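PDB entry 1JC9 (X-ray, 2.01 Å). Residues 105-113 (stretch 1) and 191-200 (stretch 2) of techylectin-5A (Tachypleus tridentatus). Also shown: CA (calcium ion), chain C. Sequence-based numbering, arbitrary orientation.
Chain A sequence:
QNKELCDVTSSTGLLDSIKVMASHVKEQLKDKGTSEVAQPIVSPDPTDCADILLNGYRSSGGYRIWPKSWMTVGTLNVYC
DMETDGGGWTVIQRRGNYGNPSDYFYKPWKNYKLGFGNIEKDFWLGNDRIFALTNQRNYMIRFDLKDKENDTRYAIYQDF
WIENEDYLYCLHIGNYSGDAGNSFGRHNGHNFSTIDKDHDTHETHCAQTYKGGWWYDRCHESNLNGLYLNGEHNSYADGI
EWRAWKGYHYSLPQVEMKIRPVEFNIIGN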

# COMPACT_ATOMS: atom_id res chain seq x y z
N PHE A 105 -3.53 -7.33 -10.05
CA PHE A 105 -2.48 -7.31 -9.04
C PHE A 105 -1.90 -8.69 -8.73
O PHE A 105 -1.10 -8.85 -7.81
CB PHE A 105 -2.99 -6.65 -7.75
CG PHE A 105 -2.93 -5.15 -7.78
CD1 PHE A 105 -3.61 -4.43 -8.76
CD2 PHE A 105 -2.16 -4.46 -6.86
CE1 PHE A 105 -3.52 -3.04 -8.82
CE2 PHE A 105 -2.06 -3.07 -6.91
CZ PHE A 105 -2.74 -2.36 -7.90
N TYR A 106 -2.32 -9.68 -9.51
CA TYR A 106 -1.85 -11.05 -9.35
C TYR A 106 -0.56 -11.15 -10.16
O TYR A 106 -0.53 -11.79 -11.21
CB TYR A 106 -2.90 -12.02 -9.89
CG TYR A 106 -2.61 -13.47 -9.63
CD1 TYR A 106 -2.61 -13.98 -8.33
CD2 TYR A 106 -2.36 -14.36 -10.68
CE1 TYR A 106 -2.36 -15.32 -8.08
CE2 TYR A 106 -2.10 -15.71 -10.43
CZ TYR A 106 -2.11 -16.18 -9.13
OH TYR A 106 -1.84 -17.51 -8.87
N LYS A 107 0.51 -10.51 -9.68
CA LYS A 107 1.78 -10.50 -10.40
C LYS A 107 2.94 -11.05 -9.58
O LYS A 107 2.87 -11.12 -8.36
CB LYS A 107 2.12 -9.07 -10.85
CG LYS A 107 1.11 -8.44 -11.79
CD LYS A 107 1.68 -7.18 -12.42
CE LYS A 107 0.65 -6.42 -13.25
NZ LYS A 107 0.01 -7.30 -14.26
N PRO A 108 4.03 -11.44 -10.25
CA PRO A 108 5.23 -11.99 -9.60
C PRO A 108 6.14 -10.97 -8.93
O PRO A 108 5.95 -9.76 -9.06
CB PRO A 108 5.93 -12.72 -10.74
CG PRO A 108 5.65 -11.81 -11.90
CD PRO A 108 4.17 -11.52 -11.72
N TRP A 109 7.14 -11.49 -8.21
CA TRP A 109 8.12 -10.70 -7.47
C TRP A 109 8.72 -9.53 -8.25
O TRP A 109 8.81 -8.41 -7.73
CB TRP A 109 9.23 -11.62 -6.98
CG TRP A 109 10.23 -10.97 -6.06
CD1 TRP A 109 11.40 -10.36 -6.42
CD2 TRP A 109 10.15 -10.89 -4.63
NE1 TRP A 109 12.06 -9.92 -5.30
CE2 TRP A 109 11.32 -10.23 -4.19
CE3 TRP A 109 9.21 -11.32 -3.68
CZ2 TRP A 109 11.57 -9.98 -2.84
CZ3 TRP A 109 9.47 -11.07 -2.34
CH2 TRP A 109 10.64 -10.41 -1.93
N LYS A 110 9.15 -9.79 -9.48
CA LYS A 110 9.75 -8.73 -10.29
C LYS A 110 8.85 -7.51 -10.46
O LYS A 110 9.31 -6.37 -10.38
CB LYS A 110 10.14 -9.27 -11.67
CG LYS A 110 10.80 -8.21 -12.55
CD LYS A 110 11.23 -8.76 -13.90
CE LYS A 110 11.92 -7.68 -14.72
NZ LYS A 110 12.39 -8.19 -16.04
N ASN A 111 7.56 -7.75 -10.70
CA ASN A 111 6.62 -6.65 -10.88
C ASN A 111 6.42 -5.85 -9.60
O ASN A 111 6.34 -4.62 -9.63
CB ASN A 111 5.28 -7.20 -11.38
CG ASN A 111 5.37 -7.73 -12.80
OD1 ASN A 111 5.58 -6.97 -13.75
ND2 ASN A 111 5.21 -9.04 -12.96
N TYR A 112 6.34 -6.55 -8.47
CA TYR A 112 6.16 -5.87 -7.20
C TYR A 112 7.43 -5.14 -6.79
O TYR A 112 7.37 -4.13 -6.08
CB TYR A 112 5.74 -6.88 -6.13
CG TYR A 112 4.24 -7.02 -6.05
CD1 TYR A 112 3.47 -6.05 -5.40
CD2 TYR A 112 3.57 -8.07 -6.67
CE1 TYR A 112 2.08 -6.12 -5.38
CE2 TYR A 112 2.17 -8.15 -6.66
CZ TYR A 112 1.44 -7.17 -6.01
OH TYR A 112 0.05 -7.22 -6.01
N LYS A 113 8.57 -5.64 -7.26
CA LYS A 113 9.85 -5.02 -6.96
C LYS A 113 9.99 -3.69 -7.70
O LYS A 113 10.40 -2.68 -7.12
CB LYS A 113 10.98 -5.97 -7.38
CG LYS A 113 12.36 -5.32 -7.50
CD LYS A 113 13.37 -6.32 -8.06
CE LYS A 113 14.71 -5.66 -8.39
NZ LYS A 113 15.42 -5.19 -7.17
CA CA C . 4.27 -20.87 3.07
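Stretch 2 191-200: NFSTIDKDHD

Residues 191-200 form an irregular segment. The chain runs in from Asn191 towards stretch 1, reverses at a type I beta turn from Thr194 to Lys197 that is closed by Lys197 N to Thr194 O (2.9 Å) and Thr194 N to Lys197 O (3.1 Å), and runs back out to Asp200. The turn lies against the loop and first turn of the helix that begins at Trp109, the backbones coming nearest at Trp109 and Thr194, whose CA atoms are 5.7 Å apart. The contact buries 569 Å², both sides summed.

Phe105 stays out of reach, but its carbonyl O accepts a hydrogen bond from Tyr112 OH (2.7 Å), tying the loop to the helix. Tyr106 sends its ring to Ile195, with CE1 only 3.1 Å from Ile195 CG2, while Ile195 CD1 lies over one ring face. Lys107 points its CB away and contributes backbone instead: a water bridges Lys107 O (2.6 Å) and Ile195 N (2.8 Å).

Pro108, the N-cap residue, places its CA 3.3 Å from Asp196 OD1. That same oxygen accepts hydrogen bonds from Trp109 N (2.8 Å) and from Thr194 OG1 (2.8 Å), so the turn satisfies a free amide at the start of the helix. Trp109 is the most extensively covered residue of the contact. Lys197 crosses one face of its indole, with NZ 3.9 Å from the centroid of the five-membered ring in a cation-pi interaction; His199 directs its edge toward the face of the six-membered ring in an offset arrangement, and Trp109 CZ3 lies 3.4 Å from Phe192 O, which also accepts a hydrogen bond from His199 ND1 (3.0 Å).

Lys110 is linked indirectly, a second water joining its N (3.1 Å) to Asp196 OD2 (2.7 Å). One helical turn beyond Pro108, Tyr112 packs obliquely on Phe192, Tyr112 CD1 to Phe192 CZ, 3.6 Å, and its CD2 lies 3.9 Å from Thr194 CG2.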

# COMPACT_ATOMS: atom_id res chain seq x y z
N ASN A 191 7.88 -11.05 6.04
CA ASN A 191 8.50 -10.85 4.73
C ASN A 191 7.40 -10.59 3.71
O ASN A 191 6.23 -10.82 3.98
CB ASN A 191 9.25 -12.10 4.27
CG ASN A 191 10.18 -12.65 5.32
OD1 ASN A 191 11.10 -11.96 5.76
ND2 ASN A 191 9.91 -13.90 5.73
N PHE A 192 7.80 -10.11 2.54
CA PHE A 192 6.84 -9.86 1.48
C PHE A 192 6.78 -11.16 0.69
O PHE A 192 7.81 -11.81 0.50
CB PHE A 192 7.34 -8.74 0.57
CG PHE A 192 6.29 -8.17 -0.33
CD1 PHE A 192 5.36 -7.25 0.15
CD2 PHE A 192 6.22 -8.55 -1.67
CE1 PHE A 192 4.38 -6.71 -0.68
CE2 PHE A 192 5.24 -8.02 -2.51
CZ PHE A 192 4.32 -7.09 -2.01
N SER A 193 5.59 -11.56 0.24
CA SER A 193 5.45 -12.78 -0.55
C SER A 193 4.68 -12.50 -1.84
O SER A 193 3.86 -11.58 -1.90
CB SER A 193 4.71 -13.87 0.23
OG SER A 193 5.47 -14.37 1.31
N THR A 194 4.95 -13.30 -2.86
CA THR A 194 4.27 -13.17 -4.15
C THR A 194 3.96 -14.57 -4.66
O THR A 194 4.44 -15.56 -4.10
CB THR A 194 5.14 -12.43 -5.18
OG1 THR A 194 6.42 -13.06 -5.27
CG2 THR A 194 5.31 -10.96 -4.78
N ILE A 195 3.16 -14.66 -5.72
CA ILE A 195 2.79 -15.95 -6.27
C ILE A 195 3.98 -16.86 -6.59
O ILE A 195 3.85 -18.08 -6.54
CB ILE A 195 1.95 -15.78 -7.55
CG1 ILE A 195 2.71 -14.95 -8.58
CG2 ILE A 195 0.63 -15.10 -7.20
CD1 ILE A 195 1.93 -14.69 -9.85
N ASP A 196 5.12 -16.27 -6.91
CA ASP A 196 6.30 -17.05 -7.25
C ASP A 196 7.34 -17.15 -6.13
O ASP A 196 8.39 -17.76 -6.30
CB ASP A 196 6.95 -16.51 -8.53
CG ASP A 196 7.46 -15.09 -8.37
OD1 ASP A 196 6.79 -14.27 -7.72
OD2 ASP A 196 8.53 -14.78 -8.94
N LYS A 197 7.05 -16.55 -4.97
CA LYS A 197 7.99 -16.61 -3.86
C LYS A 197 7.30 -16.63 -2.50
O LYS A 197 6.84 -15.61 -2.01
CB LYS A 197 8.98 -15.44 -3.93
CG LYS A 197 9.90 -15.52 -5.13
CD LYS A 197 11.02 -14.51 -5.05
CE LYS A 197 11.98 -14.67 -6.23
NZ LYS A 197 13.07 -13.65 -6.20
N ASP A 198 7.25 -17.82 -1.90
CA ASP A 198 6.63 -18.05 -0.60
C ASP A 198 7.59 -17.73 0.55
O ASP A 198 8.51 -18.49 0.83
CB ASP A 198 6.19 -19.51 -0.48
CG ASP A 198 5.41 -19.78 0.80
OD1 ASP A 198 5.67 -19.11 1.82
OD2 ASP A 198 4.56 -20.69 0.79
N HIS A 199 7.35 -16.61 1.22
CA HIS A 199 8.18 -16.20 2.35
C HIS A 199 7.34 -16.07 3.62
O HIS A 199 7.80 -15.51 4.62
CB HIS A 199 8.85 -14.86 2.04
CG HIS A 199 9.80 -14.91 0.88
ND1 HIS A 199 9.86 -13.91 -0.07
CD2 HIS A 199 10.73 -15.83 0.52
CE1 HIS A 199 10.79 -14.21 -0.96
NE2 HIS A 199 11.33 -15.37 -0.62
N ASP A 200 6.11 -16.58 3.59
CA ASP A 200 5.24 -16.48 4.75
C ASP A 200 5.55 -17.53 5.82
O ASP A 200 6.50 -18.31 5.68
CB ASP A 200 3.77 -16.57 4.32
CG ASP A 200 3.41 -17.91 3.70
OD1 ASP A 200 2.84 -17.93 2.59
OD2 ASP A 200 3.70 -18.95 4.34
O HOH W 1 1.99 -12.13 -6.19
O HOH W 2 9.47 -12.69 -10.45
O HOH W 3 6.21 -20.65 4.29
O HOH W 4 5.15 -23.27 2.60